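Local coordinates for Esterase/lipase (Lactobacillus rhamnosus, PDB 4N5H), which probably hydrolyses ester bonds, and may also transfer acyl groups, as a serine hydrolase built on the alpha/beta-hydrolase fold, at residues A16-R21 and W77-R82; P67-I72 and R299-L304; R86-Y91 and V279-H284; A152-C157 and S224-G229; K209-G212 and L217-H220. The protein carries 1 engineered substitution. One frame throughout, in Å; residues are numbered along the deposited sequence.

Contact 1. Residues A16-R21 and W77-R82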
# COMPACT_ATOMS: atom_id res chain seq x y z
N ALA A 16 -7.33 6.69 21.60
CA ALA A 16 -6.29 6.96 20.61
C ALA A 16 -5.16 5.89 20.68
O ALA A 16 -4.63 5.49 19.65
CB ALA A 16 -5.68 8.38 20.80
N GLN A 17 -4.82 5.43 21.85
CA GLN A 17 -3.86 4.34 21.97
C GLN A 17 -4.42 3.06 21.34
O GLN A 17 -3.72 2.35 20.62
CB GLN A 17 -3.47 4.11 23.40
CG GLN A 17 -2.37 3.11 23.59
CD GLN A 17 -2.09 2.95 25.07
OE1 GLN A 17 -2.28 3.92 25.84
NE2 GLN A 17 -1.68 1.75 25.48
N THR A 18 -5.65 2.74 21.64
CA THR A 18 -6.30 1.59 20.99
C THR A 18 -6.27 1.69 19.49
O THR A 18 -5.96 0.71 18.76
CB THR A 18 -7.74 1.50 21.49
OG1 THR A 18 -7.66 1.21 22.87
CG2 THR A 18 -8.46 0.37 20.81
N ALA A 19 -6.61 2.88 19.00
CA ALA A 19 -6.62 3.21 17.55
C ALA A 19 -5.29 2.92 16.87
O ALA A 19 -5.27 2.36 15.80
CB ALA A 19 -6.96 4.63 17.29
N ALA A 20 -4.22 3.35 17.49
CA ALA A 20 -2.90 3.03 16.96
C ALA A 20 -2.68 1.51 16.95
O ALA A 20 -2.07 1.02 15.99
CB ALA A 20 -1.80 3.73 17.84
N ARG A 21 -3.11 0.79 18.00
CA ARG A 21 -2.94 -0.66 18.08
C ARG A 21 -3.73 -1.32 16.93
O ARG A 21 -3.26 -2.23 16.25
CB ARG A 21 -3.42 -1.26 19.41
CG ARG A 21 -2.51 -0.95 20.61
CD ARG A 21 -2.95 -1.52 21.95
NE ARG A 21 -4.35 -1.80 22.09
CZ ARG A 21 -5.15 -1.17 22.91
NH1 ARG A 21 -4.72 -0.12 23.66
NH2 ARG A 21 -6.40 -1.58 22.95
N TRP A 77 -18.31 2.56 23.12
CA TRP A 77 -19.29 3.61 22.76
C TRP A 77 -18.76 4.96 22.28
O TRP A 77 -19.50 5.77 21.72
CB TRP A 77 -20.41 3.74 23.86
CG TRP A 77 -21.06 2.52 24.42
CD1 TRP A 77 -22.12 1.86 23.90
CD2 TRP A 77 -20.69 1.78 25.59
NE1 TRP A 77 -22.43 0.81 24.63
CE2 TRP A 77 -21.59 0.71 25.69
CE3 TRP A 77 -19.70 1.94 26.57
CZ2 TRP A 77 -21.55 -0.25 26.75
CZ3 TRP A 77 -19.66 1.06 27.61
CH2 TRP A 77 -20.58 -0.06 27.70
N PHE A 78 -17.42 5.11 22.41
CA PHE A 78 -16.67 6.33 22.11
C PHE A 78 -15.79 6.25 20.87
O PHE A 78 -15.25 7.24 20.38
CB PHE A 78 -15.71 6.68 23.29
CG PHE A 78 -16.36 7.42 24.45
CD1 PHE A 78 -16.96 6.72 25.49
CD2 PHE A 78 -16.33 8.82 24.49
CE1 PHE A 78 -17.51 7.38 26.61
CE2 PHE A 78 -16.92 9.47 25.60
CZ PHE A 78 -17.51 8.75 26.60
N TYR A 79 -15.67 5.04 20.30
CA TYR A 79 -14.63 4.74 19.30
C TYR A 79 -15.19 3.77 18.27
O TYR A 79 -15.98 2.87 18.56
CB TYR A 79 -13.39 4.12 19.95
CG TYR A 79 -12.34 3.54 19.07
CD1 TYR A 79 -12.25 2.20 18.88
CD2 TYR A 79 -11.52 4.34 18.33
CE1 TYR A 79 -11.32 1.66 18.04
CE2 TYR A 79 -10.61 3.84 17.44
CZ TYR A 79 -10.50 2.46 17.29
OH TYR A 79 -9.57 1.85 16.40
N GLY A 80 -14.69 3.94 17.06
CA GLY A 80 -14.90 2.92 16.01
C GLY A 80 -15.71 3.46 14.85
O GLY A 80 -16.25 4.57 14.87
N ASP A 81 -15.83 2.64 13.81
CA ASP A 81 -16.61 3.00 12.65
C ASP A 81 -16.92 1.73 11.85
O ASP A 81 -16.59 0.65 12.33
CB ASP A 81 -15.90 4.06 11.76
CG ASP A 81 -14.54 3.61 11.24
OD1 ASP A 81 -14.31 2.40 11.02
OD2 ASP A 81 -13.59 4.49 11.16
N ARG A 82 -17.60 1.86 10.71
CA ARG A 82 -17.99 0.70 9.90
C ARG A 82 -16.82 -0.12 9.38
O ARG A 82 -17.02 -1.25 8.93
CB ARG A 82 -18.86 1.14 8.74
CG ARG A 82 -18.20 2.07 7.72
CD ARG A 82 -19.20 2.47 6.62
NE ARG A 82 -18.65 3.65 5.97
CZ ARG A 82 -17.58 3.71 5.18
NH1 ARG A 82 -17.04 2.63 4.60
NH2 ARG A 82 -17.09 4.93 4.90
O HOH W 1 -7.52 2.76 13.92
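Tyr79 reaches out of the loop 77-82 and lays the far end of its ring against helix 2-28, where Ala19 and Thr18 receive it. The apolar part is small. CB of Ala19 lies 3.7 Å from CE2 of Tyr79, while CG2 of Thr18 comes within 4.2 Å of CE1, so one helix residue meets the ring on its CE2 side and the other on its CE1 side, both obliquely. The ring gets there because CG stands anti to the backbone N of Tyr79 (chi1 169°), which sends the side chain out toward the helix. Its oxygen passes close to the main chain as well, with OH 3.4 Å from CA of Ala19.

The polar part gathers at that same hydroxyl. Asp22, one residue beyond segment 16-21, takes up a hydrogen bond with it through OD2. A water adds a second link: it donates to O of Ala19 at 3.0 Å and, weakly, to OH of Tyr79 at 3.3 Å. A phenylalanine here would keep the ring against Ala19 but would probably leave Asp22 without its phenol partner and break the water bridge to the helix.

Around the contact, Trp15 lies nearly parallel to the Tyr79 ring, and an isopropyl alcohol sits about 5 Å from the tyrosine side chain. The loop directly follows a His-Gly-Gly-Gly run, a sequence that in related alpha/beta hydrolases usually forms the oxyanion hole; here the N-terminal helix closes over the outer end of that loop.

Contact 2. Residues P67-I72 and R299-L304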
# COMPACT_ATOMS: atom_id res chain seq x y z
N PRO A 67 -27.94 -16.30 3.72
CA PRO A 67 -28.30 -15.93 5.04
C PRO A 67 -27.51 -14.68 5.50
O PRO A 67 -26.33 -14.52 5.09
CB PRO A 67 -28.02 -17.17 5.89
CG PRO A 67 -28.00 -18.30 4.87
CD PRO A 67 -27.43 -17.68 3.64
N THR A 68 -28.14 -13.91 6.35
CA THR A 68 -27.64 -12.61 6.75
C THR A 68 -26.90 -12.61 8.07
O THR A 68 -27.39 -13.19 9.07
CB THR A 68 -28.81 -11.65 6.81
OG1 THR A 68 -29.36 -11.44 5.48
CG2 THR A 68 -28.41 -10.25 7.34
N VAL A 69 -25.79 -11.87 8.14
CA VAL A 69 -25.19 -11.57 9.41
C VAL A 69 -25.15 -10.02 9.48
O VAL A 69 -24.72 -9.34 8.49
CB VAL A 69 -23.77 -12.10 9.50
CG1 VAL A 69 -23.19 -11.75 10.85
CG2 VAL A 69 -23.71 -13.62 9.29
N ILE A 70 -25.53 -9.48 10.66
CA ILE A 70 -25.47 -8.05 10.90
C ILE A 70 -24.58 -7.85 12.13
O ILE A 70 -24.77 -8.47 13.21
CB ILE A 70 -26.82 -7.53 11.25
CG1 ILE A 70 -27.75 -7.67 10.05
CG2 ILE A 70 -26.73 -6.05 11.65
CD1 ILE A 70 -29.20 -7.38 10.29
N ASP A 71 -23.50 -7.12 11.91
CA ASP A 71 -22.46 -6.87 12.90
C ASP A 71 -22.46 -5.44 13.47
O ASP A 71 -22.48 -4.45 12.72
CB ASP A 71 -21.07 -7.09 12.28
CG ASP A 71 -19.98 -7.06 13.32
OD1 ASP A 71 -20.12 -7.78 14.29
OD2 ASP A 71 -18.97 -6.29 13.16
N ILE A 72 -22.43 -5.38 14.79
CA ILE A 72 -22.36 -4.12 15.55
C ILE A 72 -21.00 -4.11 16.24
O ILE A 72 -20.74 -4.83 17.21
CB ILE A 72 -23.45 -3.97 16.58
CG1 ILE A 72 -24.81 -4.16 15.95
CG2 ILE A 72 -23.32 -2.61 17.30
CD1 ILE A 72 -25.95 -4.24 16.99
N ARG A 299 -22.38 -22.23 12.52
CA ARG A 299 -23.11 -23.53 12.55
C ARG A 299 -24.32 -23.53 13.49
O ARG A 299 -25.34 -24.18 13.16
CB ARG A 299 -22.21 -24.69 12.87
CG ARG A 299 -21.16 -25.00 11.82
CD ARG A 299 -21.68 -25.19 10.40
NE ARG A 299 -21.88 -23.98 9.52
CZ ARG A 299 -20.92 -23.38 8.83
NH1 ARG A 299 -19.65 -23.85 8.97
NH2 ARG A 299 -21.15 -22.35 8.02
N THR A 300 -24.26 -22.82 14.61
CA THR A 300 -25.38 -22.68 15.50
C THR A 300 -26.48 -21.96 14.74
O THR A 300 -27.70 -22.35 14.80
CB THR A 300 -24.95 -21.93 16.74
OG1 THR A 300 -23.91 -22.66 17.37
CG2 THR A 300 -26.11 -21.69 17.74
N PHE A 301 -26.09 -20.87 14.06
CA PHE A 301 -27.04 -20.08 13.25
C PHE A 301 -27.71 -20.96 12.21
O PHE A 301 -28.91 -20.91 12.03
CB PHE A 301 -26.24 -18.91 12.59
CG PHE A 301 -26.97 -18.10 11.58
CD1 PHE A 301 -28.29 -17.75 11.73
CD2 PHE A 301 -26.26 -17.53 10.51
CE1 PHE A 301 -28.89 -16.92 10.82
CE2 PHE A 301 -26.88 -16.67 9.58
CZ PHE A 301 -28.22 -16.41 9.72
N ASP A 302 -26.92 -21.71 11.52
CA ASP A 302 -27.43 -22.58 10.43
C ASP A 302 -28.38 -23.62 11.04
O ASP A 302 -29.41 -23.92 10.40
CB ASP A 302 -26.31 -23.37 9.78
CG ASP A 302 -25.37 -22.52 8.91
OD1 ASP A 302 -25.69 -21.35 8.59
OD2 ASP A 302 -24.41 -23.12 8.42
N ALA A 303 -28.06 -24.16 12.18
CA ALA A 303 -28.94 -25.18 12.79
C ALA A 303 -30.32 -24.59 13.17
O ALA A 303 -31.35 -25.18 12.90
CB ALA A 303 -28.29 -25.82 13.95
N LEU A 304 -30.32 -23.36 13.73
CA LEU A 304 -31.50 -22.65 14.11
C LEU A 304 -32.27 -22.29 12.86
O LEU A 304 -33.52 -22.34 12.91
CB LEU A 304 -31.23 -21.49 14.96
CG LEU A 304 -30.74 -21.78 16.33
CD1 LEU A 304 -30.06 -20.60 17.03
CD2 LEU A 304 -31.90 -22.28 17.21
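Strand 66-72 and helix 288-311 meet near the strand's start, where Pro67 and the carbonyl of Thr68 meet Phe301. The axes of the short segments pass 10.7 Å apart, with their N-to-C directions at 132°, so the helix runs obliquely back against the strand. Pro67 and Asp302 have the nearest CA atoms, 8.6 Å apart.

That gap is spanned essentially by one side chain. With CG anti to its backbone N (chi1 172°), Phe301 sends its ring straight off the helix to the strand. CZ comes to 3.4 Å from O of Thr68, and CE2 lies 3.9 Å from CB of Pro67. CG2 of Val69 flanks the ring more loosely, 4.4 Å from CE2. Leu141 of the next strand also touches the phenylalanine.

On the helix itself, Arg299 NE and Asp302 OD2 form a salt bridge of 2.9 Å. The N-H arrives from above the carboxylate, 43° out of its plane. Tyr97 hydroxyl hydrogen-bonds both partners, through Asp302 OD1 and Arg299 NH2, and since the Pro67 side chain also touches Tyr97, the same residue links the charged pair to the start of the strand. The neighbouring strands 98-102 and 140-145 pair in parallel with strand 66-72. A C-terminal helix packed across a mainly parallel central sheet is characteristic of the alpha/beta-hydrolase fold.

Contact 3. Residues R86-Y91 and V279-H284. With IPA (isopropyl alcohol), chain C.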
# COMPACT_ATOMS: atom_id res chain seq x y z
N ARG A 86 -13.73 -4.87 9.71
CA ARG A 86 -13.79 -5.33 8.35
C ARG A 86 -13.24 -6.74 8.11
O ARG A 86 -13.86 -7.50 7.34
CB ARG A 86 -13.20 -4.34 7.39
CG ARG A 86 -11.71 -4.19 7.52
CD ARG A 86 -11.30 -2.88 6.77
NE ARG A 86 -9.90 -2.53 6.93
CZ ARG A 86 -9.40 -1.80 7.91
NH1 ARG A 86 -10.16 -1.35 8.87
NH2 ARG A 86 -8.10 -1.53 7.93
N ASN A 87 -12.13 -7.13 8.76
CA ASN A 87 -11.56 -8.47 8.48
C ASN A 87 -12.48 -9.56 9.03
O ASN A 87 -12.69 -10.54 8.36
CB ASN A 87 -10.17 -8.61 9.04
CG ASN A 87 -9.14 -7.95 8.10
OD1 ASN A 87 -9.47 -7.46 6.96
ND2 ASN A 87 -7.91 -7.95 8.54
N TYR A 88 -13.04 -9.33 10.19
CA TYR A 88 -13.99 -10.29 10.77
C TYR A 88 -15.21 -10.42 9.88
O TYR A 88 -15.65 -11.54 9.57
CB TYR A 88 -14.41 -9.81 12.14
CG TYR A 88 -15.51 -10.55 12.87
CD1 TYR A 88 -16.74 -9.95 13.06
CD2 TYR A 88 -15.33 -11.83 13.37
CE1 TYR A 88 -17.76 -10.57 13.75
CE2 TYR A 88 -16.32 -12.45 14.09
CZ TYR A 88 -17.52 -11.81 14.34
OH TYR A 88 -18.53 -12.37 15.07
N CYS A 89 -15.75 -9.29 9.43
CA CYS A 89 -16.89 -9.33 8.50
C CYS A 89 -16.55 -10.03 7.21
O CYS A 89 -17.37 -10.80 6.69
CB CYS A 89 -17.44 -7.94 8.25
SG CYS A 89 -18.31 -7.20 9.68
N ARG A 90 -15.38 -9.75 6.62
CA ARG A 90 -14.99 -10.47 5.39
C ARG A 90 -14.91 -11.96 5.65
O ARG A 90 -15.33 -12.80 4.81
CB ARG A 90 -13.61 -10.00 4.93
CG ARG A 90 -13.54 -8.58 4.39
CD ARG A 90 -12.09 -8.07 4.29
NE ARG A 90 -12.11 -6.78 3.60
CZ ARG A 90 -11.24 -5.76 3.87
NH1 ARG A 90 -10.25 -5.85 4.72
NH2 ARG A 90 -11.35 -4.64 3.20
N TYR A 91 -14.35 -12.34 6.80
CA TYR A 91 -14.28 -13.77 7.11
C TYR A 91 -15.68 -14.41 7.09
O TYR A 91 -15.93 -15.44 6.45
CB TYR A 91 -13.55 -14.15 8.43
CG TYR A 91 -13.63 -15.62 8.63
CD1 TYR A 91 -12.81 -16.49 7.85
CD2 TYR A 91 -14.53 -16.18 9.54
CE1 TYR A 91 -12.95 -17.85 7.98
CE2 TYR A 91 -14.64 -17.56 9.63
CZ TYR A 91 -13.87 -18.36 8.84
OH TYR A 91 -13.94 -19.75 8.96
N VAL A 279 -12.22 -10.14 22.86
CA VAL A 279 -12.62 -10.13 21.48
C VAL A 279 -11.61 -10.69 20.49
O VAL A 279 -11.51 -10.22 19.37
CB VAL A 279 -13.16 -8.75 20.99
CG1 VAL A 279 -14.36 -8.32 21.86
CG2 VAL A 279 -12.13 -7.69 20.92
N PHE A 280 -10.88 -11.73 20.90
CA PHE A 280 -9.76 -12.23 20.07
C PHE A 280 -10.24 -12.73 18.73
O PHE A 280 -9.55 -12.55 17.73
CB PHE A 280 -8.95 -13.34 20.81
CG PHE A 280 -9.69 -14.66 20.82
CD1 PHE A 280 -9.61 -15.54 19.75
CD2 PHE A 280 -10.52 -15.02 21.92
CE1 PHE A 280 -10.37 -16.73 19.76
CE2 PHE A 280 -11.22 -16.19 21.96
CZ PHE A 280 -11.16 -17.08 20.85
N ASN A 281 -11.42 -13.29 18.71
CA ASN A 281 -11.98 -13.90 17.46
C ASN A 281 -12.46 -12.93 16.40
O ASN A 281 -12.64 -13.28 15.24
CB ASN A 281 -13.02 -14.95 17.78
CG ASN A 281 -14.20 -14.39 18.50
OD1 ASN A 281 -14.03 -13.85 19.62
ND2 ASN A 281 -15.33 -14.35 17.88
N VAL A 282 -12.68 -11.72 16.83
CA VAL A 282 -12.96 -10.58 15.98
C VAL A 282 -11.65 -9.88 15.49
O VAL A 282 -11.49 -9.51 14.29
CB VAL A 282 -13.78 -9.53 16.72
CG1 VAL A 282 -14.07 -8.29 15.86
CG2 VAL A 282 -15.15 -10.14 17.10
N GLN A 283 -10.69 -9.72 16.40
CA GLN A 283 -9.43 -9.07 16.06
C GLN A 283 -8.49 -9.90 15.22
O GLN A 283 -7.78 -9.32 14.40
CB GLN A 283 -8.69 -8.62 17.32
CG GLN A 283 -9.45 -7.57 18.05
CD GLN A 283 -8.67 -7.10 19.32
OE1 GLN A 283 -7.83 -7.81 19.88
NE2 GLN A 283 -8.89 -5.78 19.62
N HIS A 284 -8.52 -11.24 15.34
CA HIS A 284 -7.67 -12.16 14.57
C HIS A 284 -8.46 -13.32 14.05
O HIS A 284 -8.41 -14.48 14.60
CB HIS A 284 -6.54 -12.65 15.45
CG HIS A 284 -5.45 -11.64 15.59
ND1 HIS A 284 -4.52 -11.44 14.60
CD2 HIS A 284 -5.24 -10.70 16.50
CE1 HIS A 284 -3.73 -10.42 14.94
NE2 HIS A 284 -4.17 -9.95 16.09
C1 IPA C . -7.08 0.47 10.40
C2 IPA C . -8.15 0.68 11.50
C3 IPA C . -8.14 2.19 11.69
O2 IPA C . -9.49 0.29 11.00
O HOH W 2 -11.94 -7.40 12.26
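Val282 sets CG2 over the middle of the Tyr88 ring, a CH-pi contact that joins two helices of the alpha/beta-hydrolase core: 86-94, the first after strand 66-72, and the short 280-283, which begins just past the probable triad histidine. CG2 lies 3.9 Å from the ring centroid and 9° off its normal. CD2 of Tyr88 also meets the main chain, 3.6 Å from O of Asn281, and CB of Tyr88 is 3.6 Å from O of Val282. The anti placement of CG to the backbone N (chi1 173°) swings the tyrosine under the valine. An alanine at Tyr88 would probably leave Val282 CG2 without its aromatic floor and open a gap between the helices.

A water joins the backbones, accepting from N of Tyr88 and donating to O of Val282.

Further out, ND2 of Asn281 bonds to Asn294 on helix 288-311, which also touches Tyr88. Beyond the short helix, His284 NE2 hydrogen-bonds Glu40 of the second subunit. At the start of helix 86-94, the Arg86 guanidinium makes a cation-pi contact with Tyr26, and its NH1 bonds to O of Asn83 and, at 2.8 Å and 165°, to O2 of an isopropyl alcohol, probably from the crystallisation liquor, at the guanidinium edge.

Contact 4. Residues A152-C157 and S224-G229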
# COMPACT_ATOMS: atom_id res chain seq x y z
N ALA A 152 -26.05 -4.84 20.75
CA ALA A 152 -26.79 -5.91 20.14
C ALA A 152 -27.81 -6.50 21.13
O ALA A 152 -28.93 -6.89 20.68
CB ALA A 152 -25.91 -7.01 19.64
N SER A 153 -27.44 -6.66 22.41
CA SER A 153 -28.31 -7.27 23.39
C SER A 153 -29.55 -6.38 23.59
O SER A 153 -30.66 -6.88 23.73
CB SER A 153 -27.61 -7.62 24.71
OG SER A 153 -27.42 -6.44 25.52
N LEU A 154 -29.31 -5.07 23.59
CA LEU A 154 -30.46 -4.10 23.69
C LEU A 154 -31.33 -4.07 22.47
O LEU A 154 -32.59 -4.08 22.58
CB LEU A 154 -29.94 -2.70 24.03
CG LEU A 154 -29.93 -2.28 25.48
CD1 LEU A 154 -29.10 -3.22 26.37
CD2 LEU A 154 -29.49 -0.84 25.71
N VAL A 155 -30.75 -4.06 21.27
CA VAL A 155 -31.49 -4.05 20.03
C VAL A 155 -32.41 -5.30 19.96
O VAL A 155 -33.55 -5.22 19.62
CB VAL A 155 -30.48 -4.06 18.83
CG1 VAL A 155 -31.15 -4.49 17.52
CG2 VAL A 155 -29.85 -2.73 18.66
N ALA A 156 -31.89 -6.47 20.40
CA ALA A 156 -32.66 -7.73 20.39
C ALA A 156 -33.93 -7.59 21.26
O ALA A 156 -34.99 -8.04 20.83
CB ALA A 156 -31.83 -8.87 20.91
N CYS A 157 -33.83 -6.92 22.37
CA CYS A 157 -34.99 -6.72 23.25
C CYS A 157 -35.94 -5.67 22.71
O CYS A 157 -37.18 -5.85 22.70
CB CYS A 157 -34.52 -6.27 24.61
SG CYS A 157 -33.61 -7.56 25.53
N SER A 224 -30.23 -6.57 31.76
CA SER A 224 -31.09 -7.04 32.81
C SER A 224 -32.34 -6.14 32.95
O SER A 224 -33.31 -6.60 33.53
CB SER A 224 -30.34 -7.04 34.13
OG SER A 224 -29.76 -5.81 34.50
N GLN A 225 -32.25 -4.86 32.49
CA GLN A 225 -33.41 -3.94 32.54
C GLN A 225 -34.28 -4.03 31.35
O GLN A 225 -35.45 -3.70 31.45
CB GLN A 225 -32.95 -2.51 32.70
CG GLN A 225 -32.35 -2.21 34.01
CD GLN A 225 -31.51 -1.00 34.03
OE1 GLN A 225 -30.72 -0.71 33.16
NE2 GLN A 225 -31.62 -0.27 35.15
N VAL A 226 -33.79 -4.44 30.17
CA VAL A 226 -34.65 -4.56 29.00
C VAL A 226 -35.17 -5.96 28.70
O VAL A 226 -36.09 -6.12 27.93
CB VAL A 226 -33.92 -3.94 27.75
CG1 VAL A 226 -33.75 -2.43 27.92
CG2 VAL A 226 -32.56 -4.55 27.55
N VAL A 227 -34.63 -6.98 29.37
CA VAL A 227 -34.96 -8.37 29.11
C VAL A 227 -36.35 -8.78 29.63
O VAL A 227 -36.99 -9.69 29.07
CB VAL A 227 -33.87 -9.32 29.71
CG1 VAL A 227 -33.85 -9.26 31.24
CG2 VAL A 227 -34.08 -10.71 29.26
N LYS A 228 -36.82 -8.05 30.62
CA LYS A 228 -37.98 -8.49 31.49
C LYS A 228 -39.21 -8.64 30.67
O LYS A 228 -39.62 -7.70 29.96
CB LYS A 228 -38.22 -7.47 32.59
CG LYS A 228 -37.00 -7.25 33.51
CD LYS A 228 -37.22 -6.17 34.58
CE LYS A 228 -37.85 -4.85 34.03
NZ LYS A 228 -37.00 -3.58 33.95
N GLY A 229 -39.77 -9.84 30.63
CA GLY A 229 -41.12 -10.05 30.15
C GLY A 229 -41.24 -10.38 28.69
O GLY A 229 -42.31 -10.35 28.14
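NZ of Lys228 folds back to give O of Gln225 a 2.9 Å hydrogen bond, spanning the turn from which Val226 is pushed between Leu154 and Cys157. The ammonium comes in bent, at 126° to the C=O, and tilted 18° from the carbonyl plane. The side-chain OE1 of Gln225 is also held, by N of Asn222 and weakly by N of Leu221, so this residue is tied at both its main chain and its side chain.

Across the contact everything is apolar or nearly so. Val226 does most of the work with one methyl: CG2 fits between the two helix residues, 3.8 Å from SG of Cys157 and 3.9 Å from CD1 of Leu154. This methyl occupies the position between backbone N and carbonyl carbon, and the leucine side chain crosses the valine at about a right angle. A chi1 of -96°, well away from a staggered value, accompanies the fit of Leu154 against that methyl. The sulfur of Cys157 has two further neighbours, O of Val226 at 3.7 Å and CA of Val227 at 3.9 Å, so it rests against the main chain of the turn as well as on the methyl. Here the backbones are near, with CA of Cys157 and Val227 6.1 Å apart.

Ser153 and Cys157 also touch Phe223 of the same short helix. On its other sides helix 147-158, the one that follows the probable nucleophile elbow, meets helix 112-129 through Leu154 and Val155 and strand 179-183 through Ala152, Ser153 and Ala156.

Contact 5. Residues K209-G212 and L217-H220. Engineered in segment 217-220: Val218 (natural residue Ala).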
# COMPACT_ATOMS: atom_id res chain seq x y z
N LYS A 209 -22.47 9.57 30.10
CA LYS A 209 -22.53 9.88 28.70
C LYS A 209 -23.53 8.91 28.01
O LYS A 209 -24.16 9.35 27.02
CB LYS A 209 -21.11 9.91 28.06
CG LYS A 209 -20.18 11.06 28.53
CD LYS A 209 -20.86 12.41 28.39
CE LYS A 209 -20.02 13.54 28.96
NZ LYS A 209 -20.81 14.79 28.90
N LEU A 210 -23.58 7.67 28.42
CA LEU A 210 -24.54 6.73 27.83
C LEU A 210 -25.97 7.22 28.11
O LEU A 210 -26.81 7.23 27.22
CB LEU A 210 -24.42 5.33 28.42
CG LEU A 210 -23.35 4.48 27.77
CD1 LEU A 210 -23.14 3.24 28.61
CD2 LEU A 210 -23.78 4.12 26.32
N SER A 211 -26.26 7.67 29.35
CA SER A 211 -27.62 8.05 29.65
C SER A 211 -27.99 9.41 29.15
O SER A 211 -29.19 9.73 29.03
CB SER A 211 -27.92 7.99 31.18
OG SER A 211 -27.29 9.16 31.78
N GLY A 212 -27.00 10.30 28.95
CA GLY A 212 -27.24 11.68 28.61
C GLY A 212 -28.11 12.42 29.59
O GLY A 212 -28.70 13.41 29.21
N LEU A 217 -33.23 6.37 30.16
CA LEU A 217 -32.08 5.62 29.65
C LEU A 217 -31.35 4.95 30.82
O LEU A 217 -30.93 3.81 30.78
CB LEU A 217 -31.15 6.49 28.82
CG LEU A 217 -31.74 6.92 27.45
CD1 LEU A 217 -30.76 7.77 26.72
CD2 LEU A 217 -32.27 5.73 26.61
N VAL A 218 -31.21 5.72 31.91
CA VAL A 218 -30.60 5.12 33.14
C VAL A 218 -31.32 3.86 33.51
O VAL A 218 -30.61 2.86 33.83
CB VAL A 218 -30.56 6.15 34.34
CG1 VAL A 218 -30.15 5.42 35.64
CG2 VAL A 218 -29.72 7.38 34.02
N ASP A 219 -32.66 3.82 33.41
CA ASP A 219 -33.48 2.67 33.76
C ASP A 219 -33.53 1.57 32.72
O ASP A 219 -34.15 0.51 32.98
CB ASP A 219 -34.95 3.10 34.10
CG ASP A 219 -35.04 3.98 35.43
OD1 ASP A 219 -34.09 4.03 36.17
OD2 ASP A 219 -36.04 4.69 35.58
N HIS A 220 -32.85 1.80 31.58
CA HIS A 220 -32.84 0.79 30.51
C HIS A 220 -31.43 0.70 29.82
O HIS A 220 -31.40 0.49 28.61
CB HIS A 220 -33.90 1.12 29.50
CG HIS A 220 -35.27 1.09 30.03
ND1 HIS A 220 -35.84 2.18 30.66
CD2 HIS A 220 -36.13 0.07 30.19
CE1 HIS A 220 -37.04 1.85 31.11
NE2 HIS A 220 -37.24 0.58 30.84
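This is a close van der Waals contact, without hydrogen bonds between the two segments, that joins consecutive short helices: Ser211 at the end of helix 203-211 is set against Leu217 and Val218 of helix 215-218. Only four residues separate the segments, and the CA atoms of Ser211 and Leu217 are 5.1 Å apart. Leu217 lies along the end of the first helix: its CD1 approaches O of Ser211 to 3.4 Å and stays 4.0 Å from O of Leu210, so one methyl sits beside two carbonyl oxygens. Its CB packs 3.9 Å from CA of Ser211.

The second point of touch is tight. CG2 of Val218 is 3.4 Å from CB of Ser211, closer than carbon atoms usually pack. Val218 is an engineered replacement for alanine, and the methyl that makes this squeeze is an addition to the natural side chain.

Both helices belong to a run of short helices between strands 179-183 and 235-240 of the sheet, an excursion from the alpha/beta-hydrolase core. The first helix stops at Gly212, whose backbone turns to left-handed values. Ser211 bonds across the turn: OG sits between its own backbone N and carbonyl carbon (chi1 76°) and hydrogen-bonds N of Gly213, with a weak bond to O of Asp208. After the second helix, N of His220 donates to O of Leu217 at 2.9 Å.

Leu217 further touches Phe168 of helix 162-168 and Arg113 of helix 112-129, while Leu210 packs on Trp77 and Leu112. Lys209 NZ forms a salt bridge with Glu4 of the N-terminal helix.

In the fold
Starting from the N terminus, helix 2-28 is the first partner met, and contact 1 closes a loop back to it from residues 77-82. Contact 2 begins inside that loop, on strand 66-72, and closes only at helix 288-311, so the two cross. Within contact 2 the others nest in turn: contact 3 from helix 86-94 to the short helix 280-283, contact 4 from helix 147-158 to residues 224-229, and contact 5 between neighbouring helices. Contacts 4 and 5 touch through Gln225 and Asp219. Contact 5 meets contact 1 where Lys209 lies on Phe78, and contact 2 meets contact 3 through Asp71, and contact 4 through Ile72.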